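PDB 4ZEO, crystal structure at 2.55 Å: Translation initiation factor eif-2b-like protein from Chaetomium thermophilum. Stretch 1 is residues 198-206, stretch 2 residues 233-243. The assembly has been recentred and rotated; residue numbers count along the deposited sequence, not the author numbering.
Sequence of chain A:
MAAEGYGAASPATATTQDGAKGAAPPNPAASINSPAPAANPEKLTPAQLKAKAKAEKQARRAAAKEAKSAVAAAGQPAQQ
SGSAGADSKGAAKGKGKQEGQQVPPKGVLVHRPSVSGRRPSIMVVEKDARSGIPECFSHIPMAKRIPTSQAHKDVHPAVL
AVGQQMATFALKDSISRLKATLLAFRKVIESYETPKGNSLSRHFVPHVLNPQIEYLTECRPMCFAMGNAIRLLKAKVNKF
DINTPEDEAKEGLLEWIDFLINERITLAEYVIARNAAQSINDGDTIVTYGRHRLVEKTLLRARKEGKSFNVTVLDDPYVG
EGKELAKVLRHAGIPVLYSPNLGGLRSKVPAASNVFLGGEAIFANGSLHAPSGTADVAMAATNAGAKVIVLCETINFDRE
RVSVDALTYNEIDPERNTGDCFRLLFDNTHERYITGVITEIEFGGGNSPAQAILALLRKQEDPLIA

Stretch 1 (198-206) NSLSRHFVP
Stretch 2 (233-243) LKAKVNKFDIN

Both stretches belong to one chain. In stretch 1, Asn-198 and Ser-199 are extended, with phi/psi of -136/167 and -124/153. Ser-199 is the N-cap, and a helix runs from Leu-200 through Pro-206 and on beyond the stretch. Arg-202 N and His-203 N both bond to Ser-199 O, at 3.1 and 2.8 Å, and Phe-204 N bonds to Leu-200 O at 3.0 Å. The helix is kinked at Pro-206, whose N has no bond to the preceding turn.

Stretch 2 enters as a helix, already begun, that runs at least through Val-237. Val-237 N bonds to Leu-233 O at 2.9 Å, and Asn-238 N to Lys-234 O at 3.0 Å. Phe-240 N bonds to Val-237 O at 3.1 Å. The chain then opens at Phe-240 (-75/155) and Asp-241 (-123/171), and Ile-242 returns to -58/-32.

The helices run nearly antiparallel, at 157°, and their axes approach to 9.0 Å. CA of Ser-199 lies 5.2 Å from CA of Ile-242, CA of Ser-201 5.6 Å from CA of Phe-240, and CA of Val-205 7.1 Å from CA of Lys-234. The backbones are thus closer at the start of stretch 1 than at Val-205. The contact buries 541 Å², both sides summed.

Val-237 (chi1 t) is the knob of the packing. Its side chain sits among Leu-200, Ser-201, Phe-204 and Val-205. Val-237 CG1 lies 3.9 Å from Leu-200 CD2 and 3.8 Å from Val-205 CG2. Val-237 CG2 lies 4.1 Å from Phe-204 CD2, an oblique approach to the ring. Leu-200 (t, t), Phe-204 (t, chi2 73°) and Val-205 (t) supply the apolar walls. Leu-200 starts sideways, but its end comes nearer. Leu-200 CD2 also meets Phe-240 CD2 at 4.0 Å, again obliquely to the ring; Phe-240 has chi1 m and chi2 -41°.

At the far end, Val-205 CG1 touches Lys-234 CE at 3.8 Å. Lys-234 is m, t, t, t, so its extended aliphatic chain offers carbon to the valine, while NZ is hydrogen-bonded elsewhere in the structure.

Small residues accompany the close approach at the other end. Ser-199 and Ser-201 are both p, with CA-to-CB pointing toward stretch 2. Ser-199 OG and Ser-201 OG share a 2.7 Å hydrogen bond, in which either could be the donor. Ser-201 CB is 3.6 Å from Phe-240 O. Ser-201 OG is 3.4 Å from Ile-242 N, but the angle is too poor for a hydrogen bond. No hydrogen bond links the two stretches, so the contact rests on packing.

Ile-242 (chi1 t, chi2 129°) closes this end. Ile-242 CG1 is 3.5 Å from Ser-199 CB. Ile-242 CD1 lies over one face of the Arg-202 guanidinium, 3.5 Å from Arg-202 NE. Arg-202 is m, t, t, with chi4 near 180°.

Two local bonds complete the geometry. Ser-199 N donates to Asn-198 OD1 at 2.7 Å. Asn-238 ND2 donates to Lys-234 O at 2.9 Å.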

# COMPACT_ATOMS: atom_id res chain seq x y z
N ASN A 198 36.44 0.42 11.13
CA ASN A 198 35.23 -0.37 10.96
C ASN A 198 34.72 -0.28 9.52
O ASN A 198 35.20 0.52 8.73
CB ASN A 198 34.18 0.09 11.97
CG ASN A 198 33.19 -1.01 12.35
OD1 ASN A 198 32.85 -1.87 11.53
ND2 ASN A 198 32.76 -1.01 13.61
N SER A 199 33.79 -1.15 9.15
CA SER A 199 33.20 -1.09 7.82
C SER A 199 31.69 -0.98 7.94
O SER A 199 31.10 -1.43 8.92
CB SER A 199 33.57 -2.32 7.00
OG SER A 199 32.87 -3.45 7.47
N LEU A 200 31.07 -0.38 6.94
CA LEU A 200 29.63 -0.25 6.91
C LEU A 200 28.99 -1.64 6.95
O LEU A 200 27.99 -1.85 7.63
CB LEU A 200 29.19 0.51 5.65
CG LEU A 200 27.72 0.59 5.21
CD1 LEU A 200 27.50 1.88 4.43
CD2 LEU A 200 27.26 -0.61 4.40
N SER A 201 29.62 -2.59 6.25
CA SER A 201 29.12 -3.96 6.12
C SER A 201 28.96 -4.64 7.48
O SER A 201 28.20 -5.58 7.61
CB SER A 201 30.03 -4.82 5.24
OG SER A 201 31.32 -4.97 5.80
N ARG A 202 29.78 -4.24 8.44
CA ARG A 202 29.74 -4.77 9.79
C ARG A 202 29.02 -3.87 10.82
O ARG A 202 28.44 -4.36 11.79
CB ARG A 202 31.17 -5.12 10.23
CG ARG A 202 31.70 -6.37 9.50
CD ARG A 202 32.86 -7.08 10.21
NE ARG A 202 33.65 -7.90 9.28
CZ ARG A 202 34.71 -8.64 9.61
NH1 ARG A 202 35.12 -8.70 10.87
NH2 ARG A 202 35.35 -9.33 8.67
N HIS A 203 29.20 -2.55 10.71
CA HIS A 203 28.66 -1.56 11.66
C HIS A 203 27.21 -1.08 11.43
O HIS A 203 26.44 -0.89 12.38
CB HIS A 203 29.59 -0.34 11.69
CG HIS A 203 29.18 0.72 12.67
ND1 HIS A 203 28.52 1.87 12.29
CD2 HIS A 203 29.35 0.80 14.01
CE1 HIS A 203 28.28 2.61 13.36
NE2 HIS A 203 28.79 1.99 14.42
N PHE A 204 26.87 -0.82 10.18
CA PHE A 204 25.66 -0.08 9.86
C PHE A 204 24.34 -0.71 10.35
O PHE A 204 23.53 -0.04 11.00
CB PHE A 204 25.60 0.17 8.34
CG PHE A 204 24.38 0.92 7.90
CD1 PHE A 204 24.26 2.28 8.15
CD2 PHE A 204 23.37 0.29 7.20
CE1 PHE A 204 23.11 3.00 7.75
CE2 PHE A 204 22.22 0.99 6.78
CZ PHE A 204 22.09 2.34 7.06
N VAL A 205 24.12 -1.98 10.07
CA VAL A 205 22.86 -2.60 10.44
C VAL A 205 22.65 -2.67 11.96
O VAL A 205 21.65 -2.16 12.47
CB VAL A 205 22.73 -4.00 9.80
CG1 VAL A 205 21.52 -4.77 10.33
CG2 VAL A 205 22.68 -3.87 8.27
N PRO A 206 23.60 -3.22 12.72
CA PRO A 206 23.25 -3.26 14.14
C PRO A 206 23.28 -1.89 14.89
O PRO A 206 22.51 -1.69 15.82
CB PRO A 206 24.26 -4.25 14.71
CG PRO A 206 25.47 -4.09 13.82
CD PRO A 206 24.89 -3.90 12.45
N LEU A 233 16.74 -4.36 1.99
CA LEU A 233 17.84 -3.44 2.27
C LEU A 233 18.96 -4.12 3.03
O LEU A 233 20.14 -3.93 2.72
CB LEU A 233 17.34 -2.23 3.08
CG LEU A 233 18.41 -1.24 3.60
CD1 LEU A 233 19.22 -0.63 2.47
CD2 LEU A 233 17.76 -0.13 4.40
N LYS A 234 18.60 -4.89 4.06
CA LYS A 234 19.62 -5.57 4.83
C LYS A 234 20.37 -6.57 3.96
O LYS A 234 21.59 -6.72 4.10
CB LYS A 234 19.02 -6.26 6.04
CG LYS A 234 18.84 -5.35 7.23
CD LYS A 234 18.03 -6.03 8.29
CE LYS A 234 17.79 -5.13 9.49
NZ LYS A 234 17.37 -5.92 10.66
N ALA A 235 19.68 -7.25 3.05
CA ALA A 235 20.38 -8.14 2.10
C ALA A 235 21.36 -7.33 1.24
O ALA A 235 22.49 -7.78 1.01
CB ALA A 235 19.40 -8.92 1.23
N LYS A 236 20.96 -6.14 0.80
CA LYS A 236 21.83 -5.26 0.02
C LYS A 236 23.08 -4.88 0.78
O LYS A 236 24.18 -4.93 0.24
CB LYS A 236 21.08 -4.00 -0.40
CG LYS A 236 20.45 -4.08 -1.78
CD LYS A 236 21.50 -4.21 -2.90
CE LYS A 236 22.45 -3.03 -2.94
NZ LYS A 236 23.51 -3.22 -3.99
N VAL A 237 22.93 -4.53 2.05
CA VAL A 237 24.08 -4.22 2.88
C VAL A 237 25.01 -5.42 2.99
O VAL A 237 26.24 -5.27 2.94
CB VAL A 237 23.65 -3.77 4.30
CG1 VAL A 237 24.87 -3.63 5.21
CG2 VAL A 237 22.82 -2.48 4.23
N ASN A 238 24.44 -6.60 3.13
CA ASN A 238 25.23 -7.81 3.24
C ASN A 238 26.04 -8.16 1.98
O ASN A 238 26.92 -9.00 2.05
CB ASN A 238 24.34 -8.99 3.65
CG ASN A 238 24.20 -9.11 5.17
OD1 ASN A 238 24.81 -9.98 5.79
ND2 ASN A 238 23.36 -8.27 5.76
N LYS A 239 25.69 -7.61 0.82
CA LYS A 239 26.48 -7.87 -0.41
C LYS A 239 27.83 -7.16 -0.37
O LYS A 239 28.77 -7.55 -1.06
CB LYS A 239 25.67 -7.50 -1.67
CG LYS A 239 24.59 -8.56 -2.03
CD LYS A 239 23.44 -8.07 -2.92
CE LYS A 239 22.11 -8.00 -2.10
NZ LYS A 239 20.76 -7.91 -2.76
N PHE A 240 27.92 -6.12 0.46
CA PHE A 240 29.16 -5.40 0.71
C PHE A 240 30.14 -6.16 1.61
O PHE A 240 29.74 -7.05 2.38
CB PHE A 240 28.82 -4.06 1.34
CG PHE A 240 28.01 -3.18 0.44
CD1 PHE A 240 28.30 -3.11 -0.90
CD2 PHE A 240 26.91 -2.49 0.92
CE1 PHE A 240 27.55 -2.31 -1.74
CE2 PHE A 240 26.16 -1.70 0.08
CZ PHE A 240 26.48 -1.62 -1.25
N ASP A 241 31.43 -5.84 1.49
CA ASP A 241 32.47 -6.44 2.32
C ASP A 241 33.26 -5.37 3.07
O ASP A 241 33.08 -4.17 2.81
CB ASP A 241 33.40 -7.35 1.49
CG ASP A 241 34.12 -6.60 0.37
OD1 ASP A 241 34.14 -7.12 -0.77
OD2 ASP A 241 34.67 -5.52 0.62
N ILE A 242 34.12 -5.80 3.99
CA ILE A 242 34.96 -4.88 4.75
C ILE A 242 35.86 -4.03 3.83
O ILE A 242 36.18 -2.89 4.14
CB ILE A 242 35.80 -5.63 5.79
CG1 ILE A 242 36.12 -4.70 6.96
CG2 ILE A 242 37.10 -6.20 5.20
CD1 ILE A 242 35.78 -5.30 8.30
N ASN A 243 36.26 -4.61 2.70
CA ASN A 243 37.08 -3.92 1.72
C ASN A 243 36.32 -2.90 0.88
O ASN A 243 36.93 -2.08 0.21
CB ASN A 243 37.77 -4.92 0.79
CG ASN A 243 38.88 -5.68 1.49
OD1 ASN A 243 38.63 -6.46 2.41
ND2 ASN A 243 40.10 -5.45 1.06